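Local coordinates for protein cytosine deaminase (PDB 4R85) that probably catalyses the hydrolytic deamination of cytosine and 5-methylcytosine, and here holds 5-methylcytosine beside a ferrous ion in an amidohydrolase fold, at residues K2-R7 with L14-L19; I24-A29 with L364-P369; C210-D215 with H276-F281. All coordinates share one frame; numbering follows the deposited sequence.

Contact 1: residues K2-R7 with L14-L19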
loop_
_atom_site.group_PDB
_atom_site.type_symbol
_atom_site.label_atom_id
_atom_site.label_comp_id
_atom_site.label_asym_id
_atom_site.label_seq_id
_atom_site.Cartn_x
_atom_site.Cartn_y
_atom_site.Cartn_z
ATOM N N LYS A 2 -22.299 1.385 -27.487
ATOM C CA LYS A 2 -22.857 2.390 -26.590
ATOM C C LYS A 2 -22.674 1.988 -25.130
ATOM O O LYS A 2 -22.844 0.822 -24.771
ATOM C CB LYS A 2 -24.339 2.601 -26.894
ATOM C CG LYS A 2 -25.026 3.633 -26.009
ATOM C CD LYS A 2 -26.544 3.596 -26.184
ATOM C CE LYS A 2 -26.962 3.973 -27.598
ATOM N NZ LYS A 2 -26.763 5.424 -27.878
ATOM N N ILE A 3 -22.309 2.956 -24.295
ATOM C CA ILE A 3 -22.229 2.735 -22.857
ATOM C C ILE A 3 -23.190 3.695 -22.180
ATOM O O ILE A 3 -23.126 4.896 -22.419
ATOM C CB ILE A 3 -20.819 2.995 -22.308
ATOM C CG1 ILE A 3 -19.777 2.142 -23.045
ATOM C CG2 ILE A 3 -20.786 2.714 -20.817
ATOM C CD1 ILE A 3 -18.357 2.580 -22.803
ATOM N N ILE A 4 -24.090 3.172 -21.353
ATOM C CA ILE A 4 -25.039 4.023 -20.633
ATOM C C ILE A 4 -24.800 3.995 -19.123
ATOM O O ILE A 4 -24.099 3.114 -18.614
ATOM C CB ILE A 4 -26.508 3.628 -20.902
ATOM C CG1 ILE A 4 -26.803 2.207 -20.404
ATOM C CG2 ILE A 4 -26.854 3.777 -22.388
ATOM C CD1 ILE A 4 -28.287 1.821 -20.499
ATOM N N ASN A 5 -25.393 4.967 -18.427
ATOM C CA ASN A 5 -25.373 5.032 -16.968
ATOM C C ASN A 5 -23.960 5.127 -16.411
ATOM O O ASN A 5 -23.655 4.575 -15.350
ATOM C CB ASN A 5 -26.092 3.825 -16.356
ATOM C CG ASN A 5 -27.571 3.795 -16.684
ATOM O OD1 ASN A 5 -28.212 4.838 -16.846
ATOM N ND2 ASN A 5 -28.126 2.589 -16.777
ATOM N N ALA A 6 -23.092 5.827 -17.130
ATOM C CA ALA A 6 -21.703 5.936 -16.717
ATOM C C ALA A 6 -21.464 7.245 -15.991
ATOM O O ALA A 6 -21.980 8.287 -16.391
ATOM C CB ALA A 6 -20.786 5.834 -17.913
ATOM N N ARG A 7 -20.697 7.183 -14.911
ATOM C CA ARG A 7 -20.219 8.398 -14.271
ATOM C C ARG A 7 -18.944 8.853 -14.959
ATOM O O ARG A 7 -18.170 8.034 -15.467
ATOM C CB ARG A 7 -19.947 8.159 -12.790
ATOM C CG ARG A 7 -21.162 7.689 -12.007
ATOM C CD ARG A 7 -22.095 8.825 -11.676
ATOM N NE ARG A 7 -21.447 9.814 -10.826
ATOM C CZ ARG A 7 -21.442 9.774 -9.498
ATOM N NH1 ARG A 7 -20.822 10.730 -8.818
ATOM N NH2 ARG A 7 -22.059 8.787 -8.853
ATOM N N LEU A 14 -25.037 11.312 -14.860
ATOM C CA LEU A 14 -24.751 10.065 -15.570
ATOM C C LEU A 14 -24.638 10.351 -17.066
ATOM O O LEU A 14 -25.318 11.238 -17.583
ATOM C CB LEU A 14 -25.858 9.040 -15.325
ATOM C CG LEU A 14 -25.953 8.431 -13.921
ATOM C CD1 LEU A 14 -27.232 7.620 -13.776
ATOM C CD2 LEU A 14 -24.739 7.563 -13.628
ATOM N N PHE A 15 -23.789 9.601 -17.764
ATOM C CA PHE A 15 -23.562 9.866 -19.180
ATOM C C PHE A 15 -23.717 8.639 -20.059
ATOM O O PHE A 15 -23.451 7.514 -19.636
ATOM C CB PHE A 15 -22.165 10.453 -19.403
ATOM C CG PHE A 15 -21.964 11.801 -18.779
ATOM C CD1 PHE A 15 -22.070 12.950 -19.541
ATOM C CD2 PHE A 15 -21.663 11.918 -17.430
ATOM C CE1 PHE A 15 -21.885 14.198 -18.968
ATOM C CE2 PHE A 15 -21.474 13.159 -16.852
ATOM C CZ PHE A 15 -21.592 14.303 -17.625
ATOM N N THR A 16 -24.156 8.873 -21.290
ATOM C CA THR A 16 -24.070 7.869 -22.344
ATOM C C THR A 16 -22.887 8.194 -23.255
ATOM O O THR A 16 -22.698 9.344 -23.655
ATOM C CB THR A 16 -25.370 7.799 -23.158
ATOM O OG1 THR A 16 -26.366 7.126 -22.381
ATOM C CG2 THR A 16 -25.164 7.042 -24.456
ATOM N N LEU A 17 -22.078 7.180 -23.558
ATOM C CA LEU A 17 -20.940 7.338 -24.447
ATOM C C LEU A 17 -21.158 6.505 -25.703
ATOM O O LEU A 17 -21.431 5.304 -25.625
ATOM C CB LEU A 17 -19.650 6.880 -23.743
ATOM C CG LEU A 17 -19.552 7.218 -22.252
ATOM C CD1 LEU A 17 -18.255 6.677 -21.662
ATOM C CD2 LEU A 17 -19.644 8.711 -22.036
ATOM N N ASP A 18 -21.044 7.144 -26.862
ATOM C CA ASP A 18 -21.224 6.463 -28.137
ATOM C C ASP A 18 -19.882 6.303 -28.823
ATOM O O ASP A 18 -19.211 7.292 -29.123
ATOM C CB ASP A 18 -22.178 7.250 -29.039
ATOM C CG ASP A 18 -23.612 7.199 -28.553
ATOM O OD1 ASP A 18 -24.020 6.142 -28.021
ATOM O OD2 ASP A 18 -24.331 8.213 -28.704
ATOM N N LEU A 19 -19.485 5.053 -29.048
ATOM C CA LEU A 19 -18.202 4.756 -29.675
ATOM C C LEU A 19 -18.441 4.242 -31.085
ATOM O O LEU A 19 -19.307 3.395 -31.313
ATOM C CB LEU A 19 -17.431 3.721 -28.858
ATOM C CG LEU A 19 -17.294 4.031 -27.365
ATOM C CD1 LEU A 19 -16.398 3.001 -26.686
ATOM C CD2 LEU A 19 -16.764 5.435 -27.145
#

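Contact 2: residues I24-A29 with L364-P369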
loop_
_atom_site.group_PDB
_atom_site.type_symbol
_atom_site.label_atom_id
_atom_site.label_comp_id
_atom_site.label_asym_id
_atom_site.label_seq_id
_atom_site.Cartn_x
_atom_site.Cartn_y
_atom_site.Cartn_z
ATOM N N ILE A 24 -14.386 8.153 -30.006
ATOM C CA ILE A 24 -15.507 8.593 -29.193
ATOM C C ILE A 24 -16.391 9.516 -30.029
ATOM O O ILE A 24 -16.061 10.681 -30.245
ATOM C CB ILE A 24 -15.008 9.344 -27.946
ATOM C CG1 ILE A 24 -14.035 8.459 -27.161
ATOM C CG2 ILE A 24 -16.172 9.768 -27.073
ATOM C CD1 ILE A 24 -13.281 9.189 -26.083
ATOM N N HIS A 25 -17.515 8.995 -30.499
ATOM C CA HIS A 25 -18.371 9.764 -31.394
ATOM C C HIS A 25 -19.230 10.799 -30.666
ATOM O O HIS A 25 -19.440 11.902 -31.167
ATOM C CB HIS A 25 -19.248 8.838 -32.240
ATOM C CG HIS A 25 -20.063 9.562 -33.267
ATOM N ND1 HIS A 25 -21.326 10.047 -33.006
ATOM C CD2 HIS A 25 -19.789 9.897 -34.550
ATOM C CE1 HIS A 25 -21.798 10.644 -34.086
ATOM N NE2 HIS A 25 -20.886 10.567 -35.037
ATOM N N ARG A 26 -19.719 10.444 -29.482
ATOM C CA ARG A 26 -20.632 11.312 -28.754
ATOM C C ARG A 26 -20.643 11.006 -27.257
ATOM O O ARG A 26 -20.635 9.847 -26.850
ATOM C CB ARG A 26 -22.053 11.178 -29.321
ATOM C CG ARG A 26 -23.042 12.194 -28.774
ATOM C CD ARG A 26 -24.488 11.756 -28.998
ATOM N NE ARG A 26 -24.970 12.016 -30.354
ATOM C CZ ARG A 26 -25.064 11.093 -31.307
ATOM N NH1 ARG A 26 -24.703 9.839 -31.060
ATOM N NH2 ARG A 26 -25.522 11.426 -32.511
ATOM N N ILE A 27 -20.656 12.062 -26.450
ATOM C CA ILE A 27 -20.841 11.951 -25.009
ATOM C C ILE A 27 -22.046 12.799 -24.629
ATOM O O ILE A 27 -22.065 14.001 -24.895
ATOM C CB ILE A 27 -19.617 12.478 -24.250
ATOM C CG1 ILE A 27 -18.370 11.673 -24.624
ATOM C CG2 ILE A 27 -19.864 12.443 -22.737
ATOM C CD1 ILE A 27 -17.078 12.323 -24.192
ATOM N N THR A 28 -23.054 12.184 -24.015
ATOM C CA THR A 28 -24.288 12.896 -23.693
ATOM C C THR A 28 -24.717 12.692 -22.244
ATOM O O THR A 28 -24.766 11.563 -21.753
ATOM C CB THR A 28 -25.435 12.448 -24.613
ATOM O OG1 THR A 28 -24.948 12.327 -25.956
ATOM C CG2 THR A 28 -26.593 13.452 -24.578
ATOM N N ALA A 29 -25.033 13.788 -21.563
ATOM C CA ALA A 29 -25.549 13.707 -20.202
ATOM C C ALA A 29 -26.972 13.146 -20.204
ATOM O O ALA A 29 -27.773 13.479 -21.078
ATOM C CB ALA A 29 -25.520 15.075 -19.540
ATOM N N LEU A 364 -11.296 11.300 -22.435
ATOM C CA LEU A 364 -12.679 11.094 -22.854
ATOM C C LEU A 364 -13.278 12.374 -23.411
ATOM O O LEU A 364 -13.945 13.122 -22.696
ATOM C CB LEU A 364 -13.538 10.563 -21.705
ATOM C CG LEU A 364 -13.025 9.273 -21.062
ATOM C CD1 LEU A 364 -14.077 8.673 -20.154
ATOM C CD2 LEU A 364 -12.597 8.268 -22.125
ATOM N N ALA A 365 -13.032 12.611 -24.694
ATOM C CA ALA A 365 -13.588 13.749 -25.411
ATOM C C ALA A 365 -14.003 13.255 -26.779
ATOM O O ALA A 365 -13.379 12.350 -27.338
ATOM C CB ALA A 365 -12.547 14.843 -25.550
ATOM N N GLU A 366 -15.059 13.842 -27.326
ATOM C CA GLU A 366 -15.507 13.465 -28.660
ATOM C C GLU A 366 -14.383 13.680 -29.671
ATOM O O GLU A 366 -13.660 14.669 -29.604
ATOM C CB GLU A 366 -16.760 14.247 -29.040
ATOM C CG GLU A 366 -17.938 13.952 -28.127
ATOM C CD GLU A 366 -19.165 14.788 -28.456
ATOM O OE1 GLU A 366 -19.099 15.598 -29.407
ATOM O OE2 GLU A 366 -20.196 14.630 -27.762
ATOM N N GLY A 367 -14.213 12.724 -30.576
ATOM C CA GLY A 367 -13.183 12.826 -31.592
ATOM C C GLY A 367 -11.902 12.105 -31.228
ATOM O O GLY A 367 -11.072 11.836 -32.091
ATOM N N ARG A 368 -11.738 11.791 -29.946
ATOM C CA ARG A 368 -10.532 11.105 -29.471
ATOM C C ARG A 368 -10.690 9.582 -29.560
ATOM O O ARG A 368 -11.813 9.085 -29.678
ATOM C CB ARG A 368 -10.188 11.565 -28.045
ATOM C CG ARG A 368 -9.995 13.070 -27.959
ATOM C CD ARG A 368 -9.212 13.522 -26.740
ATOM N NE ARG A 368 -9.162 14.986 -26.699
ATOM C CZ ARG A 368 -8.677 15.703 -25.691
ATOM N NH1 ARG A 368 -8.176 15.102 -24.619
ATOM N NH2 ARG A 368 -8.696 17.031 -25.756
ATOM N N PRO A 369 -9.565 8.840 -29.534
ATOM C CA PRO A 369 -9.633 7.378 -29.634
ATOM C C PRO A 369 -10.530 6.762 -28.568
ATOM O O PRO A 369 -10.542 7.218 -27.418
ATOM C CB PRO A 369 -8.184 6.944 -29.398
ATOM C CG PRO A 369 -7.373 8.098 -29.844
ATOM C CD PRO A 369 -8.171 9.318 -29.493
#

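Contact 3: residues C210-D215 with H276-F281. With 17E (5-methylcytosine), chain G.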
loop_
_atom_site.group_PDB
_atom_site.type_symbol
_atom_site.label_atom_id
_atom_site.label_comp_id
_atom_site.label_asym_id
_atom_site.label_seq_id
_atom_site.Cartn_x
_atom_site.Cartn_y
_atom_site.Cartn_z
ATOM N N CYS A 210 16.813 11.055 -12.190
ATOM C CA CYS A 210 17.487 12.310 -11.932
ATOM C C CYS A 210 18.350 12.362 -10.668
ATOM O O CYS A 210 19.559 12.548 -10.741
ATOM C CB CYS A 210 16.489 13.461 -11.995
ATOM S SG CYS A 210 17.350 14.982 -12.158
ATOM N N ASP A 211 17.741 12.214 -9.511
ATOM C CA ASP A 211 18.511 12.248 -8.275
ATOM C C ASP A 211 17.983 11.151 -7.353
ATOM O O ASP A 211 17.399 11.431 -6.301
ATOM C CB ASP A 211 18.396 13.636 -7.611
ATOM C CG ASP A 211 19.120 14.739 -8.402
ATOM O OD1 ASP A 211 18.443 15.644 -8.942
ATOM O OD2 ASP A 211 20.376 14.713 -8.472
ATOM N N GLU A 212 18.175 9.897 -7.762
ATOM C CA GLU A 212 17.585 8.768 -7.047
ATOM C C GLU A 212 18.508 8.348 -5.916
ATOM O O GLU A 212 19.087 7.259 -5.925
ATOM C CB GLU A 212 17.288 7.594 -7.995
ATOM C CG GLU A 212 16.387 6.521 -7.343
ATOM C CD GLU A 212 16.090 5.316 -8.229
ATOM O OE1 GLU A 212 15.261 4.476 -7.806
ATOM O OE2 GLU A 212 16.674 5.194 -9.328
ATOM N N ILE A 213 18.673 9.238 -4.948
ATOM C CA ILE A 213 19.645 9.037 -3.883
ATOM C C ILE A 213 19.248 9.978 -2.759
ATOM O O ILE A 213 18.567 10.971 -3.009
ATOM C CB ILE A 213 21.084 9.322 -4.393
ATOM C CG1 ILE A 213 22.141 8.887 -3.374
ATOM C CG2 ILE A 213 21.251 10.784 -4.778
ATOM C CD1 ILE A 213 23.572 8.981 -3.922
ATOM N N ASP A 214 19.633 9.669 -1.524
ATOM C CA ASP A 214 19.194 10.480 -0.387
ATOM C C ASP A 214 20.142 11.642 -0.058
ATOM O O ASP A 214 19.937 12.350 0.922
ATOM C CB ASP A 214 18.948 9.612 0.853
ATOM C CG ASP A 214 17.691 8.746 0.732
ATOM O OD1 ASP A 214 17.739 7.572 1.164
ATOM O OD2 ASP A 214 16.651 9.240 0.223
ATOM N N ASP A 215 21.158 11.837 -0.894
ATOM C CA ASP A 215 22.157 12.889 -0.704
ATOM C C ASP A 215 21.564 14.272 -1.002
ATOM O O ASP A 215 21.233 14.555 -2.148
ATOM C CB ASP A 215 23.332 12.609 -1.652
ATOM C CG ASP A 215 24.469 13.613 -1.515
ATOM O OD1 ASP A 215 25.412 13.538 -2.333
ATOM O OD2 ASP A 215 24.435 14.472 -0.611
ATOM N N HIS A 276 11.057 1.557 -0.496
ATOM C CA HIS A 276 11.873 0.346 -0.359
ATOM C C HIS A 276 13.379 0.633 -0.502
ATOM O O HIS A 276 14.176 0.193 0.317
ATOM C CB HIS A 276 11.403 -0.691 -1.396
ATOM C CG HIS A 276 12.325 -1.858 -1.575
ATOM N ND1 HIS A 276 12.577 -2.779 -0.577
ATOM C CD2 HIS A 276 13.025 -2.278 -2.658
ATOM C CE1 HIS A 276 13.414 -3.697 -1.029
ATOM N NE2 HIS A 276 13.700 -3.417 -2.290
ATOM N N LEU A 277 13.762 1.383 -1.533
ATOM C CA LEU A 277 15.179 1.608 -1.830
ATOM C C LEU A 277 15.796 2.776 -1.062
ATOM O O LEU A 277 17.001 2.813 -0.851
ATOM C CB LEU A 277 15.387 1.865 -3.327
ATOM C CG LEU A 277 15.079 0.737 -4.305
ATOM C CD1 LEU A 277 15.446 1.195 -5.697
ATOM C CD2 LEU A 277 15.872 -0.536 -3.935
ATOM N N GLN A 278 14.981 3.747 -0.674
ATOM C CA GLN A 278 15.500 4.930 0.018
ATOM C C GLN A 278 15.433 4.745 1.527
ATOM O O GLN A 278 14.776 3.823 2.031
ATOM C CB GLN A 278 14.710 6.192 -0.385
ATOM C CG GLN A 278 14.639 6.432 -1.889
ATOM C CD GLN A 278 16.006 6.543 -2.530
ATOM O OE1 GLN A 278 16.861 7.296 -2.060
ATOM N NE2 GLN A 278 16.225 5.787 -3.607
ATOM N N GLY A 279 16.094 5.644 2.255
ATOM C CA GLY A 279 16.160 5.546 3.703
ATOM C C GLY A 279 17.055 4.419 4.197
ATOM O O GLY A 279 17.108 4.153 5.394
ATOM N N ARG A 280 17.770 3.760 3.286
ATOM C CA ARG A 280 18.598 2.599 3.659
ATOM C C ARG A 280 19.917 2.971 4.316
ATOM O O ARG A 280 20.598 2.116 4.888
ATOM C CB ARG A 280 18.898 1.740 2.426
ATOM C CG ARG A 280 17.669 1.055 1.818
ATOM C CD ARG A 280 17.308 -0.221 2.579
ATOM N NE ARG A 280 16.144 -0.881 1.994
ATOM C CZ ARG A 280 15.676 -2.058 2.388
ATOM N NH1 ARG A 280 16.273 -2.710 3.382
ATOM N NH2 ARG A 280 14.607 -2.579 1.796
ATOM N N PHE A 281 20.301 4.238 4.210
ATOM C CA PHE A 281 21.561 4.679 4.786
ATOM C C PHE A 281 21.354 5.552 6.016
ATOM O O PHE A 281 22.311 6.102 6.564
ATOM C CB PHE A 281 22.410 5.372 3.717
ATOM C CG PHE A 281 22.670 4.499 2.522
ATOM C CD1 PHE A 281 21.951 4.670 1.349
ATOM C CD2 PHE A 281 23.587 3.458 2.602
ATOM C CE1 PHE A 281 22.169 3.835 0.258
ATOM C CE2 PHE A 281 23.814 2.629 1.522
ATOM C CZ PHE A 281 23.108 2.814 0.346
HETATM N N1 17E G . 17.758 1.248 -12.157
HETATM C C2 17E G . 17.814 2.402 -11.492
HETATM O O2 17E G . 18.924 3.198 -11.616
HETATM N N3 17E G . 16.810 2.808 -10.709
HETATM C C4 17E G . 15.710 2.050 -10.566
HETATM N N4 17E G . 14.645 2.493 -9.724
HETATM C C5 17E G . 15.606 0.833 -11.244
HETATM C C6 17E G . 16.673 0.454 -12.053
HETATM C CM5 17E G . 14.387 -0.021 -11.098
HETATM O O HOH W 1 18.669 4.584 0.510
HETATM O O HOH W 2 19.261 6.713 3.410
#

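Contact 1: residues K2-R7 with L14-L19
I3 and L17 face each other in the tightly packed half of this antiparallel hairpin. Paired backbone bonds hold them, with I3 N to L17 O at 2.8 Å and the bond from L17 N to I3 O returning. On the same face their terminal methyls approach, I3 CD1 lying 4.3 Å from L17 CD1, and L372 of strand 372-375 touches both side chains. A6 and F15 continue this buried face. Between I3 and A6 a beta bulge shifts the register by one, with N5 in a left-handed conformation (phi 60°). The chain thus skips N5, and the next bond runs from A6 N to F15 O (3.0 Å); the backbone N-H of N5 bonds instead to the side-chain oxygen of Q30, which also binds T16 OG1. T16 OG1 still packs against I4 CG2 at 3.4 Å.

The opposite face is looser and partly solvent-exposed. Here K2 and D18 lie side by side, and K2 bends at its far end (chi4 -71°) to bring NZ within 2.8 Å of D18 OD1, on the syn side of the carboxylate. Farther along, R7 CD packs against L14 CD2 at 3.5 Å. The second oxygen of D18 forms a salt bridge with R26, so one carboxylate lies between two cations, which should favour its ionised form, while the apolar face opposite, with I3, A6, F15 and L17, closes the sheet against its neighbours without charge.

Contact 2: residues I24-A29 with L364-P369
I24 points its side chain into the turn 364-369, whereas E366 carries its carboxylate to the backbone of I27. The delta methyl of I24 is ringed by backbone and aliphatic atoms: CD1 lies 3.4 Å from A365 O and 4.1 Å from L364 CD2. I27 sends its own CD1 in beside L364 O, at 3.6 Å. E366 is stretched out beyond CG (chi2 177°), and its OE2 accepts the amide of I27 at 2.9 Å in a nearly straight bond (N-H...O 174°), approached from the anti side of the carboxylate. The R26 and E366 planes are turned 75° apart; the R26 guanidinium pairs with D18 instead.

The type II turn from A365 to R368, with G367 at positive phi, docks on I24 through two backbone bonds: I24 N to R368 O and G367 N to I24 O, each 2.8 Å. A365 CB lies against one face of the R368 guanidinium, displaced toward its rim, while NH1 bonds to Y362 O. The bulge of strand 23-29 at H25 and R26 faces D18. On the outer side, where no strand of this chain follows, the E366 carboxylate takes the I27 N-H, a bond that should help to stabilise the negative charge of E366.

Contact 3: residues C210-D215 with H276-F281
The carboxylate of D214 and the amide of Q278 have their planes turned 79° apart as the two side chains cross obliquely, while E212 runs across Q278 at about a right angle with its carboxylate only 28° from the plane of the same amide. On the syn side of the D214 carboxylate, slightly out of its plane, G279 N donates to OD1 at 2.8 Å. Two waters also donate to this oxygen; one continues to L277 O and R280 N, the other to F281 N, so three donors grip D214 OD1 and tie it to the end of helix 271-277 and the chain just past it. The R280 guanidinium carries H276 O at its edge, NE to O being 2.8 Å.

As expected of an amidohydrolase barrel, residues 210-215 form a loop at the C-terminal end of a barrel strand, 205-209, whose last residue, H209, belongs to the iron site. E212 sits at the centre of an inverse gamma turn, and with CG anti to the backbone N (chi1 -167°) and an extended chain beyond, it sends its carboxylate to the ligand. E212 OE1 accepts N4 of 5-methylcytosine at 2.8 Å, and OE2 comes equally close to N3. Beside that carboxylate stands L277, its CD1 3.9 Å from E212 OE1. D308 and Q151 bind the same base, and H334 of the second subunit makes a weak hydrogen bond to Q278 O.

How the contacts relate
Contacts 1 and 2 share one small sheet through strands 14-20 and 23-29 and touch directly, since strand 14-20 pairs with both 2-7 and 23-29; D18 O, for example, probably accepts H25 N. Contact 1 is mostly buried, a strand pairing, bulged once and sealed by apolar packing, whereas contact 2 lies at the surface, where a distant turn meets an outer strand through a few backbone bonds and a carboxylate. Contact 3 stands apart, its centre about 45 Å from that of contact 1 and on the opposite side of the chain's centre. Nested within the loop that contact 2 closes, it joins a loop to a helix end through one carboxylate and two waters, and places another carboxylate in the ligand pocket.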